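Local coordinates for protein ORF10 (Moritella marina, PDB 6RIW) that forms the ketosynthase-chain length factor didomain of a polyunsaturated fatty acid synthase, probably supporting condensation of acyl units carried on acyl carrier protein, at residues A[673-676]-A[677-681]; A[208-212]-A[213-217]; A[950-953]-A[954-958]; A[513-516]-A[517-521]; A[828-831]-A[832-836]. All coordinates share one frame; numbering follows the deposited sequence.

Contact 1 of 5, residues A[673-676]-A[677-681]; sequences VELA and ENLFQ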
loop_
_atom_site.group_PDB
_atom_site.type_symbol
_atom_site.label_atom_id
_atom_site.label_comp_id
_atom_site.label_asym_id
_atom_site.label_seq_id
_atom_site.Cartn_x
_atom_site.Cartn_y
_atom_site.Cartn_z
ATOM N N VAL A 673 5.762 -11.374 8.617
ATOM C CA VAL A 673 6.606 -12.344 9.317
ATOM C C VAL A 673 7.351 -13.215 8.307
ATOM O O VAL A 673 8.564 -13.440 8.417
ATOM C CB VAL A 673 5.746 -13.177 10.282
ATOM C CG1 VAL A 673 6.559 -14.317 10.902
ATOM C CG2 VAL A 673 5.122 -12.269 11.372
ATOM N N GLU A 674 6.624 -13.719 7.298
ATOM C CA GLU A 674 7.229 -14.512 6.229
ATOM C C GLU A 674 8.289 -13.719 5.479
ATOM O O GLU A 674 9.381 -14.233 5.193
ATOM C CB GLU A 674 6.145 -14.981 5.260
ATOM C CG GLU A 674 6.654 -15.694 3.995
ATOM C CD GLU A 674 5.493 -16.210 3.116
ATOM O OE1 GLU A 674 4.600 -15.412 2.708
ATOM O OE2 GLU A 674 5.468 -17.425 2.856
ATOM N N LEU A 675 7.996 -12.464 5.164
ATOM C CA LEU A 675 8.983 -11.610 4.494
ATOM C C LEU A 675 10.210 -11.364 5.372
ATOM O O LEU A 675 11.355 -11.424 4.889
ATOM C CB LEU A 675 8.326 -10.281 4.099
ATOM C CG LEU A 675 9.205 -9.220 3.420
ATOM C CD1 LEU A 675 9.938 -9.832 2.225
ATOM C CD2 LEU A 675 8.311 -8.037 2.976
ATOM N N ALA A 676 10.003 -11.077 6.661
ATOM C CA ALA A 676 11.147 -10.847 7.546
ATOM C C ALA A 676 12.074 -12.067 7.567
ATOM O O ALA A 676 13.303 -11.934 7.461
ATOM C CB ALA A 676 10.665 -10.499 8.951
ATOM N N GLU A 677 11.499 -13.267 7.685
ATOM C CA GLU A 677 12.311 -14.485 7.573
ATOM C C GLU A 677 13.122 -14.477 6.278
ATOM O O GLU A 677 14.332 -14.744 6.265
ATOM C CB GLU A 677 11.412 -15.725 7.630
ATOM C CG GLU A 677 12.181 -17.032 7.500
ATOM C CD GLU A 677 11.311 -18.238 7.167
ATOM O OE1 GLU A 677 11.002 -18.445 5.964
ATOM O OE2 GLU A 677 10.966 -19.000 8.105
ATOM N N ASN A 678 12.472 -14.130 5.174
ATOM C CA ASN A 678 13.165 -14.174 3.898
ATOM C C ASN A 678 14.263 -13.121 3.836
ATOM O O ASN A 678 15.327 -13.360 3.243
ATOM C CB ASN A 678 12.168 -13.987 2.765
ATOM C CG ASN A 678 12.486 -14.846 1.602
ATOM O OD1 ASN A 678 12.130 -16.031 1.568
ATOM N ND2 ASN A 678 13.174 -14.268 0.626
ATOM N N LEU A 679 14.033 -11.952 4.451
ATOM C CA LEU A 679 15.057 -10.909 4.438
ATOM C C LEU A 679 16.325 -11.365 5.162
ATOM O O LEU A 679 17.446 -11.062 4.732
ATOM C CB LEU A 679 14.507 -9.622 5.063
ATOM C CG LEU A 679 13.505 -8.833 4.199
ATOM C CD1 LEU A 679 13.009 -7.608 4.967
ATOM C CD2 LEU A 679 14.105 -8.392 2.863
ATOM N N PHE A 680 16.172 -12.093 6.263
ATOM C CA PHE A 680 17.349 -12.591 6.963
ATOM C C PHE A 680 18.066 -13.659 6.145
ATOM O O PHE A 680 19.295 -13.774 6.220
ATOM C CB PHE A 680 16.957 -13.124 8.337
ATOM C CG PHE A 680 16.554 -12.050 9.317
ATOM C CD1 PHE A 680 17.375 -10.970 9.565
ATOM C CD2 PHE A 680 15.350 -12.148 10.007
ATOM C CE1 PHE A 680 17.011 -9.985 10.489
ATOM C CE2 PHE A 680 14.967 -11.173 10.925
ATOM C CZ PHE A 680 15.802 -10.086 11.167
ATOM N N GLN A 681 17.331 -14.429 5.336
ATOM C CA GLN A 681 17.980 -15.447 4.514
ATOM C C GLN A 681 18.771 -14.848 3.359
ATOM O O GLN A 681 19.734 -15.465 2.889
ATOM C CB GLN A 681 16.944 -16.414 3.946
ATOM C CG GLN A 681 16.306 -17.334 4.968
ATOM C CD GLN A 681 15.338 -18.282 4.313
ATOM O OE1 GLN A 681 14.167 -17.965 4.163
ATOM N NE2 GLN A 681 15.829 -19.432 3.874
#

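Contact 2 of 5, residues A[208-212]-A[213-217]; sequences DYLHT and GKANM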
loop_
_atom_site.group_PDB
_atom_site.type_symbol
_atom_site.label_atom_id
_atom_site.label_comp_id
_atom_site.label_asym_id
_atom_site.label_seq_id
_atom_site.Cartn_x
_atom_site.Cartn_y
_atom_site.Cartn_z
ATOM N N ASP A 208 14.128 -12.800 -4.387
ATOM C CA ASP A 208 14.441 -13.377 -3.072
ATOM C C ASP A 208 13.607 -14.617 -2.791
ATOM O O ASP A 208 14.108 -15.594 -2.222
ATOM C CB ASP A 208 14.182 -12.368 -1.948
ATOM C CG ASP A 208 15.152 -11.203 -1.944
ATOM O OD1 ASP A 208 16.193 -11.249 -2.639
ATOM O OD2 ASP A 208 14.859 -10.222 -1.212
ATOM N N TYR A 209 12.310 -14.580 -3.124
ATOM C CA TYR A 209 11.473 -15.740 -2.857
ATOM C C TYR A 209 11.886 -16.920 -3.735
ATOM O O TYR A 209 11.775 -18.078 -3.305
ATOM C CB TYR A 209 9.987 -15.401 -3.053
ATOM C CG TYR A 209 9.369 -14.720 -1.818
ATOM C CD1 TYR A 209 10.060 -13.720 -1.154
ATOM C CD2 TYR A 209 8.114 -15.111 -1.306
ATOM C CE1 TYR A 209 9.535 -13.087 -0.009
ATOM C CE2 TYR A 209 7.573 -14.483 -0.157
ATOM C CZ TYR A 209 8.297 -13.460 0.471
ATOM O OH TYR A 209 7.821 -12.807 1.600
ATOM N N LEU A 210 12.364 -16.646 -4.957
ATOM C CA LEU A 210 12.932 -17.710 -5.780
ATOM C C LEU A 210 14.214 -18.260 -5.160
ATOM O O LEU A 210 14.445 -19.471 -5.190
ATOM C CB LEU A 210 13.179 -17.217 -7.221
ATOM C CG LEU A 210 11.923 -16.920 -8.058
ATOM C CD1 LEU A 210 12.225 -16.236 -9.388
ATOM C CD2 LEU A 210 11.039 -18.182 -8.305
ATOM N N HIS A 211 15.050 -17.399 -4.578
ATOM C CA HIS A 211 16.328 -17.863 -4.037
ATOM C C HIS A 211 16.160 -18.715 -2.790
ATOM O O HIS A 211 16.990 -19.596 -2.532
ATOM C CB HIS A 211 17.233 -16.676 -3.737
ATOM C CG HIS A 211 17.771 -16.023 -4.968
ATOM N ND1 HIS A 211 17.968 -14.663 -5.069
ATOM C CD2 HIS A 211 18.152 -16.549 -6.157
ATOM C CE1 HIS A 211 18.458 -14.380 -6.264
ATOM N NE2 HIS A 211 18.570 -15.505 -6.947
ATOM N N THR A 212 15.113 -18.483 -1.995
ATOM C CA THR A 212 14.908 -19.326 -0.824
ATOM C C THR A 212 14.052 -20.538 -1.133
ATOM O O THR A 212 13.793 -21.341 -0.234
ATOM C CB THR A 212 14.276 -18.521 0.321
ATOM O OG1 THR A 212 12.996 -18.012 -0.082
ATOM C CG2 THR A 212 15.179 -17.334 0.731
ATOM N N GLY A 213 13.596 -20.685 -2.372
ATOM C CA GLY A 213 12.730 -21.803 -2.678
ATOM C C GLY A 213 11.317 -21.683 -2.146
ATOM O O GLY A 213 10.588 -22.681 -2.128
ATOM N N LYS A 214 10.902 -20.494 -1.705
ATOM C CA LYS A 214 9.505 -20.294 -1.335
ATOM C C LYS A 214 8.581 -20.428 -2.535
ATOM O O LYS A 214 7.380 -20.672 -2.355
ATOM C CB LYS A 214 9.333 -18.929 -0.657
ATOM C CG LYS A 214 9.873 -18.912 0.787
ATOM C CD LYS A 214 9.258 -17.794 1.663
ATOM C CE LYS A 214 9.734 -17.899 3.131
ATOM N NZ LYS A 214 11.256 -17.883 3.346
ATOM N N ALA A 215 9.125 -20.314 -3.748
ATOM C CA ALA A 215 8.373 -20.472 -4.980
ATOM C C ALA A 215 9.319 -20.988 -6.057
ATOM O O ALA A 215 10.543 -20.887 -5.924
ATOM C CB ALA A 215 7.744 -19.139 -5.428
ATOM N N ASN A 216 8.734 -21.547 -7.121
ATOM C CA ASN A 216 9.476 -21.951 -8.313
ATOM C C ASN A 216 9.218 -21.040 -9.501
ATOM O O ASN A 216 9.924 -21.136 -10.508
ATOM C CB ASN A 216 9.139 -23.400 -8.688
ATOM C CG ASN A 216 9.550 -24.382 -7.606
ATOM O OD1 ASN A 216 10.530 -24.161 -6.886
ATOM N ND2 ASN A 216 8.784 -25.456 -7.466
ATOM N N MET A 217 8.239 -20.146 -9.390
ATOM C CA MET A 217 7.979 -19.098 -10.355
ATOM C C MET A 217 7.405 -17.933 -9.565
ATOM O O MET A 217 6.752 -18.140 -8.533
ATOM C CB MET A 217 6.999 -19.579 -11.442
ATOM C CG MET A 217 6.790 -18.627 -12.615
ATOM S SD MET A 217 5.702 -19.352 -13.886
ATOM C CE MET A 217 5.335 -20.965 -13.178
#

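Contact 3 of 5, residues A[950-953]-A[954-958]; sequences MDNL and KPQGI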
loop_
_atom_site.group_PDB
_atom_site.type_symbol
_atom_site.label_atom_id
_atom_site.label_comp_id
_atom_site.label_asym_id
_atom_site.label_seq_id
_atom_site.Cartn_x
_atom_site.Cartn_y
_atom_site.Cartn_z
ATOM N N MET A 950 -27.731 7.065 -1.586
ATOM C CA MET A 950 -27.247 6.306 -0.437
ATOM C C MET A 950 -27.175 4.806 -0.681
ATOM O O MET A 950 -26.780 4.076 0.232
ATOM C CB MET A 950 -28.155 6.568 0.766
ATOM C CG MET A 950 -28.345 8.040 1.081
ATOM S SD MET A 950 -26.809 8.736 1.679
ATOM C CE MET A 950 -26.995 8.268 3.404
ATOM N N ASP A 951 -27.537 4.338 -1.885
ATOM C CA ASP A 951 -27.688 2.903 -2.157
ATOM C C ASP A 951 -26.432 2.106 -1.820
ATOM O O ASP A 951 -26.527 0.963 -1.360
ATOM C CB ASP A 951 -28.024 2.658 -3.637
ATOM C CG ASP A 951 -29.142 3.538 -4.150
ATOM O OD1 ASP A 951 -28.897 4.750 -4.355
ATOM O OD2 ASP A 951 -30.263 3.008 -4.357
ATOM N N ASN A 952 -25.246 2.662 -2.096
ATOM C CA ASN A 952 -24.017 1.900 -1.890
ATOM C C ASN A 952 -23.692 1.668 -0.416
ATOM O O ASN A 952 -22.840 0.821 -0.116
ATOM C CB ASN A 952 -22.843 2.621 -2.557
ATOM C CG ASN A 952 -22.759 2.334 -4.038
ATOM O OD1 ASN A 952 -23.119 1.253 -4.486
ATOM N ND2 ASN A 952 -22.284 3.300 -4.805
ATOM N N LEU A 953 -24.336 2.397 0.497
ATOM C CA LEU A 953 -24.098 2.218 1.925
ATOM C C LEU A 953 -24.860 1.037 2.513
ATOM O O LEU A 953 -24.460 0.511 3.558
ATOM C CB LEU A 953 -24.497 3.490 2.681
ATOM C CG LEU A 953 -23.809 4.795 2.312
ATOM C CD1 LEU A 953 -24.320 5.957 3.211
ATOM C CD2 LEU A 953 -22.302 4.645 2.414
ATOM N N LYS A 954 -25.964 0.633 1.897
ATOM C CA LYS A 954 -26.734 -0.474 2.434
ATOM C C LYS A 954 -25.860 -1.728 2.487
ATOM O O LYS A 954 -25.219 -2.069 1.478
ATOM C CB LYS A 954 -27.953 -0.715 1.551
ATOM C CG LYS A 954 -28.750 -1.951 1.932
ATOM C CD LYS A 954 -29.929 -2.135 0.962
ATOM C CE LYS A 954 -31.003 -3.053 1.537
ATOM N NZ LYS A 954 -30.755 -4.466 1.169
ATOM N N PRO A 955 -25.802 -2.432 3.625
ATOM C CA PRO A 955 -25.010 -3.675 3.702
ATOM C C PRO A 955 -25.281 -4.628 2.543
ATOM O O PRO A 955 -26.425 -5.051 2.314
ATOM C CB PRO A 955 -25.430 -4.275 5.050
ATOM C CG PRO A 955 -25.804 -3.058 5.901
ATOM C CD PRO A 955 -26.418 -2.068 4.919
ATOM N N GLN A 956 -24.227 -4.952 1.788
ATOM C CA GLN A 956 -24.380 -5.621 0.496
ATOM C C GLN A 956 -24.559 -7.132 0.588
ATOM O O GLN A 956 -24.920 -7.750 -0.421
ATOM C CB GLN A 956 -23.179 -5.298 -0.407
ATOM C CG GLN A 956 -23.200 -3.849 -0.857
ATOM C CD GLN A 956 -22.014 -3.478 -1.738
ATOM O OE1 GLN A 956 -21.329 -4.337 -2.279
ATOM N NE2 GLN A 956 -21.789 -2.179 -1.901
ATOM N N GLY A 957 -24.328 -7.742 1.745
ATOM C CA GLY A 957 -24.445 -9.190 1.867
ATOM C C GLY A 957 -23.441 -9.976 1.053
ATOM O O GLY A 957 -23.810 -10.988 0.439
ATOM N N ILE A 958 -22.179 -9.537 1.027
ATOM C CA ILE A 958 -21.173 -10.195 0.200
ATOM C C ILE A 958 -20.838 -11.541 0.815
ATOM O O ILE A 958 -20.574 -11.641 2.016
ATOM C CB ILE A 958 -19.904 -9.335 0.076
ATOM C CG1 ILE A 958 -20.225 -7.953 -0.501
ATOM C CG2 ILE A 958 -18.859 -10.046 -0.790
ATOM C CD1 ILE A 958 -20.868 -7.969 -1.885
HETATM O O HOH W 1 -25.342 -1.360 -1.038
#

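Contact 4 of 5, residues A[513-516]-A[517-521]; sequences ANVM and QSLQL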
loop_
_atom_site.group_PDB
_atom_site.type_symbol
_atom_site.label_atom_id
_atom_site.label_comp_id
_atom_site.label_asym_id
_atom_site.label_seq_id
_atom_site.Cartn_x
_atom_site.Cartn_y
_atom_site.Cartn_z
ATOM N N ALA A 513 -29.678 10.725 11.186
ATOM C CA ALA A 513 -30.624 9.624 11.116
ATOM C C ALA A 513 -30.638 8.983 9.739
ATOM O O ALA A 513 -30.854 7.774 9.633
ATOM C CB ALA A 513 -32.025 10.125 11.490
ATOM N N ASN A 514 -30.428 9.768 8.675
ATOM C CA ASN A 514 -30.444 9.197 7.332
ATOM C C ASN A 514 -29.234 8.289 7.098
ATOM O O ASN A 514 -29.368 7.193 6.546
ATOM C CB ASN A 514 -30.485 10.311 6.286
ATOM C CG ASN A 514 -31.830 11.042 6.258
ATOM O OD1 ASN A 514 -32.881 10.423 6.368
ATOM N ND2 ASN A 514 -31.792 12.370 6.132
ATOM N N VAL A 515 -28.044 8.729 7.505
ATOM C CA VAL A 515 -26.862 7.865 7.419
ATOM C C VAL A 515 -27.075 6.578 8.213
ATOM O O VAL A 515 -26.824 5.470 7.724
ATOM C CB VAL A 515 -25.619 8.629 7.906
ATOM C CG1 VAL A 515 -24.454 7.645 8.190
ATOM C CG2 VAL A 515 -25.222 9.686 6.862
ATOM N N MET A 516 -27.535 6.701 9.461
ATOM C CA MET A 516 -27.661 5.498 10.285
ATOM C C MET A 516 -28.743 4.569 9.755
ATOM O O MET A 516 -28.586 3.344 9.810
ATOM C CB MET A 516 -27.920 5.887 11.741
ATOM C CG MET A 516 -26.730 6.683 12.323
ATOM S SD MET A 516 -25.197 5.718 12.431
ATOM C CE MET A 516 -25.607 4.820 13.928
ATOM N N GLN A 517 -29.826 5.127 9.200
ATOM C CA GLN A 517 -30.834 4.292 8.558
ATOM C C GLN A 517 -30.259 3.540 7.362
ATOM O O GLN A 517 -30.561 2.357 7.164
ATOM C CB GLN A 517 -32.014 5.158 8.112
ATOM C CG GLN A 517 -33.202 4.379 7.620
ATOM C CD GLN A 517 -34.275 5.299 7.050
ATOM O OE1 GLN A 517 -35.228 4.847 6.408
ATOM N NE2 GLN A 517 -34.115 6.607 7.280
ATOM N N SER A 518 -29.439 4.218 6.547
ATOM C CA SER A 518 -28.830 3.555 5.389
ATOM C C SER A 518 -27.895 2.433 5.822
ATOM O O SER A 518 -27.844 1.373 5.184
ATOM C CB SER A 518 -28.069 4.557 4.525
ATOM O OG SER A 518 -28.949 5.540 4.007
ATOM N N LEU A 519 -27.154 2.644 6.919
ATOM C CA LEU A 519 -26.247 1.642 7.451
ATOM C C LEU A 519 -26.961 0.561 8.259
ATOM O O LEU A 519 -26.311 -0.400 8.674
ATOM C CB LEU A 519 -25.180 2.325 8.323
ATOM C CG LEU A 519 -24.256 3.315 7.594
ATOM C CD1 LEU A 519 -23.281 3.967 8.597
ATOM C CD2 LEU A 519 -23.471 2.553 6.529
ATOM N N GLN A 520 -28.271 0.697 8.480
ATOM C CA GLN A 520 -29.051 -0.257 9.280
ATOM C C GLN A 520 -28.477 -0.406 10.689
ATOM O O GLN A 520 -28.443 -1.498 11.264
ATOM C CB GLN A 520 -29.153 -1.602 8.565
ATOM C CG GLN A 520 -29.767 -1.420 7.193
ATOM C CD GLN A 520 -29.947 -2.721 6.453
ATOM O OE1 GLN A 520 -29.382 -3.751 6.829
ATOM N NE2 GLN A 520 -30.731 -2.681 5.387
ATOM N N LEU A 521 -28.055 0.712 11.260
ATOM C CA LEU A 521 -27.499 0.764 12.611
ATOM C C LEU A 521 -28.434 1.548 13.520
ATOM O O LEU A 521 -28.788 2.700 13.213
ATOM C CB LEU A 521 -26.123 1.449 12.603
ATOM C CG LEU A 521 -24.919 0.689 12.027
ATOM C CD1 LEU A 521 -23.704 1.613 11.918
ATOM C CD2 LEU A 521 -24.606 -0.511 12.916
#

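Contact 5 of 5, residues A[828-831]-A[832-836]; sequences SSVK and ANIGH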
loop_
_atom_site.group_PDB
_atom_site.type_symbol
_atom_site.label_atom_id
_atom_site.label_comp_id
_atom_site.label_asym_id
_atom_site.label_seq_id
_atom_site.Cartn_x
_atom_site.Cartn_y
_atom_site.Cartn_z
ATOM N N SER A 828 -8.997 -19.581 22.187
ATOM C CA SER A 828 -9.430 -18.246 22.587
ATOM C C SER A 828 -9.023 -17.263 21.490
ATOM O O SER A 828 -8.363 -17.636 20.518
ATOM C CB SER A 828 -8.837 -17.853 23.946
ATOM O OG SER A 828 -7.442 -17.569 23.837
ATOM N N SER A 829 -9.420 -15.997 21.647
ATOM C CA SER A 829 -9.009 -14.967 20.686
ATOM C C SER A 829 -8.890 -13.622 21.382
ATOM O O SER A 829 -9.773 -13.221 22.149
ATOM C CB SER A 829 -9.991 -14.828 19.516
ATOM O OG SER A 829 -9.680 -13.690 18.699
ATOM N N VAL A 830 -7.805 -12.912 21.058
ATOM C CA VAL A 830 -7.572 -11.568 21.530
ATOM C C VAL A 830 -8.679 -10.620 21.087
ATOM O O VAL A 830 -8.835 -9.543 21.665
ATOM C CB VAL A 830 -6.186 -11.101 21.010
ATOM C CG1 VAL A 830 -6.230 -10.850 19.504
ATOM C CG2 VAL A 830 -5.696 -9.888 21.789
ATOM N N LYS A 831 -9.449 -10.982 20.064
ATOM C CA LYS A 831 -10.523 -10.073 19.629
ATOM C C LYS A 831 -11.625 -9.943 20.681
ATOM O O LYS A 831 -12.370 -8.945 20.697
ATOM C CB LYS A 831 -11.113 -10.546 18.302
ATOM C CG LYS A 831 -10.078 -10.488 17.170
ATOM C CD LYS A 831 -10.710 -10.824 15.811
ATOM C CE LYS A 831 -9.663 -10.869 14.663
ATOM N NZ LYS A 831 -8.623 -11.926 14.968
ATOM N N ALA A 832 -11.741 -10.926 21.562
ATOM C CA ALA A 832 -12.656 -10.793 22.691
ATOM C C ALA A 832 -12.238 -9.669 23.642
ATOM O O ALA A 832 -13.086 -9.129 24.368
ATOM C CB ALA A 832 -12.745 -12.129 23.422
ATOM N N ASN A 833 -10.956 -9.306 23.667
ATOM C CA ASN A 833 -10.482 -8.236 24.539
ATOM C C ASN A 833 -10.444 -6.884 23.842
ATOM O O ASN A 833 -10.761 -5.871 24.469
ATOM C CB ASN A 833 -9.074 -8.555 25.089
ATOM C CG ASN A 833 -8.986 -9.946 25.634
ATOM O OD1 ASN A 833 -8.638 -10.876 24.915
ATOM N ND2 ASN A 833 -9.333 -10.113 26.909
ATOM N N ILE A 834 -10.012 -6.830 22.573
ATOM C CA ILE A 834 -9.764 -5.535 21.945
ATOM C C ILE A 834 -10.413 -5.452 20.561
ATOM O O ILE A 834 -10.124 -4.529 19.793
ATOM C CB ILE A 834 -8.253 -5.220 21.869
ATOM C CG1 ILE A 834 -7.425 -6.404 21.355
ATOM C CG2 ILE A 834 -7.693 -4.880 23.271
ATOM C CD1 ILE A 834 -7.345 -6.518 19.869
ATOM N N GLY A 835 -11.311 -6.388 20.240
ATOM C CA GLY A 835 -12.064 -6.293 18.989
ATOM C C GLY A 835 -11.234 -6.668 17.754
ATOM O O GLY A 835 -10.096 -7.113 17.838
ATOM N N HIS A 836 -11.858 -6.517 16.579
ATOM C CA HIS A 836 -11.272 -6.943 15.307
ATOM C C HIS A 836 -10.530 -5.755 14.711
ATOM O O HIS A 836 -11.159 -4.780 14.297
ATOM C CB HIS A 836 -12.370 -7.416 14.353
ATOM C CG HIS A 836 -11.872 -8.230 13.201
ATOM N ND1 HIS A 836 -10.642 -8.016 12.614
ATOM C CD2 HIS A 836 -12.424 -9.283 12.548
ATOM C CE1 HIS A 836 -10.457 -8.897 11.643
ATOM N NE2 HIS A 836 -11.526 -9.677 11.577
HETATM O O HOH W 2 -7.858 -13.314 25.032
#

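Contact 1 of 5, residues A[673-676]-A[677-681]
L675 and L679, an i to i+4 pair one turn apart on helix 668-682, form part of its buried apolar side: CD1 of L675 meets CG of L679 at 4.2 Å, the two side chains running at a slant to each other. CG of L675 stands anti to the backbone N (chi1 178°), whereas CG of L679 stands anti to its carbonyl carbon (chi1 -74°), and this second choice folds L679 back over the preceding turn, its CG 3.4 Å from O of L675. That same oxygen accepts the amide N of L679 at 2.8 Å. F680 repeats the pattern on the next position: its N bonds O of A676 at 3.1 Å, and CD2 of its ring comes to 3.3 Å from that oxygen. The bond from E677 N to V673 O, 3.0 Å long, is almost straight at 173°. Outward from this first shell, A676 and F680 lie on V688 of strand 687-694, and L675 packs against L205 and Y209 of helix 198-211. The polar flank is held differently: the E677 carboxylate sits between K214 and R466, two cations that would probably favour its charged form, while E674 pairs with R671 and S188. Such helix-to-helix packing is consistent with part of the pseudo-dimer interface between the two thiolase-fold halves, the first presumably the ketosynthase and the second the chain length factor.

Contact 2 of 5, residues A[208-212]-A[213-217]
The carbonyl oxygen of Y209 is gripped by two amides from beyond the helix end, K214 N at 3.0 Å and A215 N at 3.5 Å, both weak bonds. With G213 at positive phi (74°) and its N bonded to O of L210 at 3.2 Å from above the carbonyl plane, the turn is a Schellman motif closing helix 198-211. The reversal lays the K214 side chain back along the last turn. Its CD sits over one face of the Y209 ring, 4.1 Å above the plane and displaced toward the rim, while its CG passes T212 OG1 at 3.4 Å. The chain then bends at its end (chi4 56°), turning NZ toward the E677 carboxylate and the N678 amide oxygen, which T212 OG1 also bonds. A leucine in place of K214 would probably leave E677 without one of its cationic mates and N678 OD1 without one of its donors. On the far side of the turn, CD2 of L210 meets M217 N at 3.6 Å, where the chain straightens into strand 217-224. H211 faces M1, which with K286 makes the magnesium site. R270 bonds the carbonyls of L210 and A215. The whole turn is wedged between helix 668-682, touched by Y209 and K214, and strands 4-12 and 259-270, on which L210 rests through I4 and L268.

Contact 3 of 5, residues A[950-953]-A[954-958]
K954 lays its CB against the carbonyl oxygen of D951 at 3.7 Å, a contact made where a single helical turn gives way to extended chain. Residues 951-953 keep helical backbone angles without the regular bonds of a helix. The turn is closed by L953 N to M950 O at 3.0 Å and, more weakly, by K954 N to D951 O at 3.3 Å. Then K954 (psi 130°) and P955 straighten the path, and P955, which has no amide hydrogen to give, sets its ring CD 3.5 Å from O of L953. With CG anti to the backbone N (chi1 174°), the K954 side chain heads away from the turn. Q956 does the reverse: its extended chain carries NE2 back to 3.6 Å from O of N952, an approach without a bond; NE2 bonds T164 O instead. The 162-166 backbone takes both amide side chains: Q956 OE1 also bonds A166 N, while N952 ND2 bonds K162 O and N952 OD1 bonds T164 N, and together they hold this late part of the chain to the ketosynthase. The apolar side chains complete the seam. L953 packs on L136 of helix 129-148, on T703 of helix 699-706 and on L519, and M950 touches P135 and V515, which places the turn where the ketosynthase and chain length factor halves meet. On the polar side of the turn a water donates to both D951 O and K954 O, each at 2.6 Å, and bridges the start of the turn to the residue that leaves it.

Contact 4 of 5, residues A[513-516]-A[517-521]
M516 and L521 make the close-packed part of this helix end: two successive turns in the methionine chain (chi2 -65°, chi3 -79°) swing CE of M516 to 3.7 Å from CB of L521. Beside them V515 CG1 and L519 CD1 meet at 3.9 Å, the two side chains lying alongside and pointing the same way. The turn is a Schellman motif. Q520 takes positive phi and L521 N reaches back to M516 O at 3.1 Å, nearly straight at 170°. The polar flank is looser. N514 OD1 and Q517 NE2 stay 4.1 Å apart with their amide planes askew, and N514 instead gives its ND2 to N143. Here one oxygen is nonetheless doubly gripped: N514 O takes S518 N at 3.0 Å and S518 OG at 3.1 Å from opposite faces of its plane. With S518 replaced by alanine, N514 O is likely to keep the amide bond but lose the hydroxyl donor on its other face. A513, Q517 and Q520 look to solvent, whereas V515 lies on L136 and V140 of helix 129-148, and L519 and L521 lie on T703 and I702 of helix 699-706, wedging helix 513-519 between the two.

Contact 5 of 5, residues A[828-831]-A[832-836]
From S829 to G835 the backbone makes a tight helical turn: A832 N bonds S829 O at 3.1 Å, V830 O accepts both N833 N (2.9 Å, from above the carbonyl plane) and I834 N, and G835 N returns to K831 O at 2.8 Å. A capping bond starts it, K831 N to S829 OG at 3.0 Å. K831 runs alongside H836 and sets its CE squarely over one face of the imidazole, 3.6 Å from the ring centroid and 5° off the normal, a CH-pi contact. Its chain stays extended until a final bend (chi4 60°) delivers NZ to H803 O. These residues belong to the K-x-N-x-G-H motif of beta-ketoacyl synthases (VKANIGH), whose lysine and histidine are active-site residues in condensing relatives. Here the motif lies in the second ketosynthase-like half, the presumed chain length factor. H836 is fixed further by F838, whose N bonds ND1 and whose ring stacks on it. Across the turn V830 CG2 meets I834 CG1 at 3.9 Å, both against F487 of helix 484-492 and A844 of helix 841-854. N833 gives ND2 to Q495 O, while a water donates to its OD1 at 2.6 Å and more weakly to S829 O.

Two pairs of contacts touch. Contacts 1 and 2, with centres about 12 Å apart, join the two halves through K214 NZ, 2.7 Å from E677 OE1, and Y209 OH, 3.3 Å from L675 CA. Contacts 3 and 4, about 11 Å apart between centres, meet where M950 CE lies 3.4 Å from S518 OG. Contacts 1 and 4 sit on opposite sides of the chain's centre, their centres about 45 Å apart. Contact 5 stands alone, its nearest atoms about 13 Å from contact 3 and 14 Å from contacts 1 and 4. The bound magnesium is closest to contact 2, about 5 Å from the H211 side chain, and about 14 Å from that of N678.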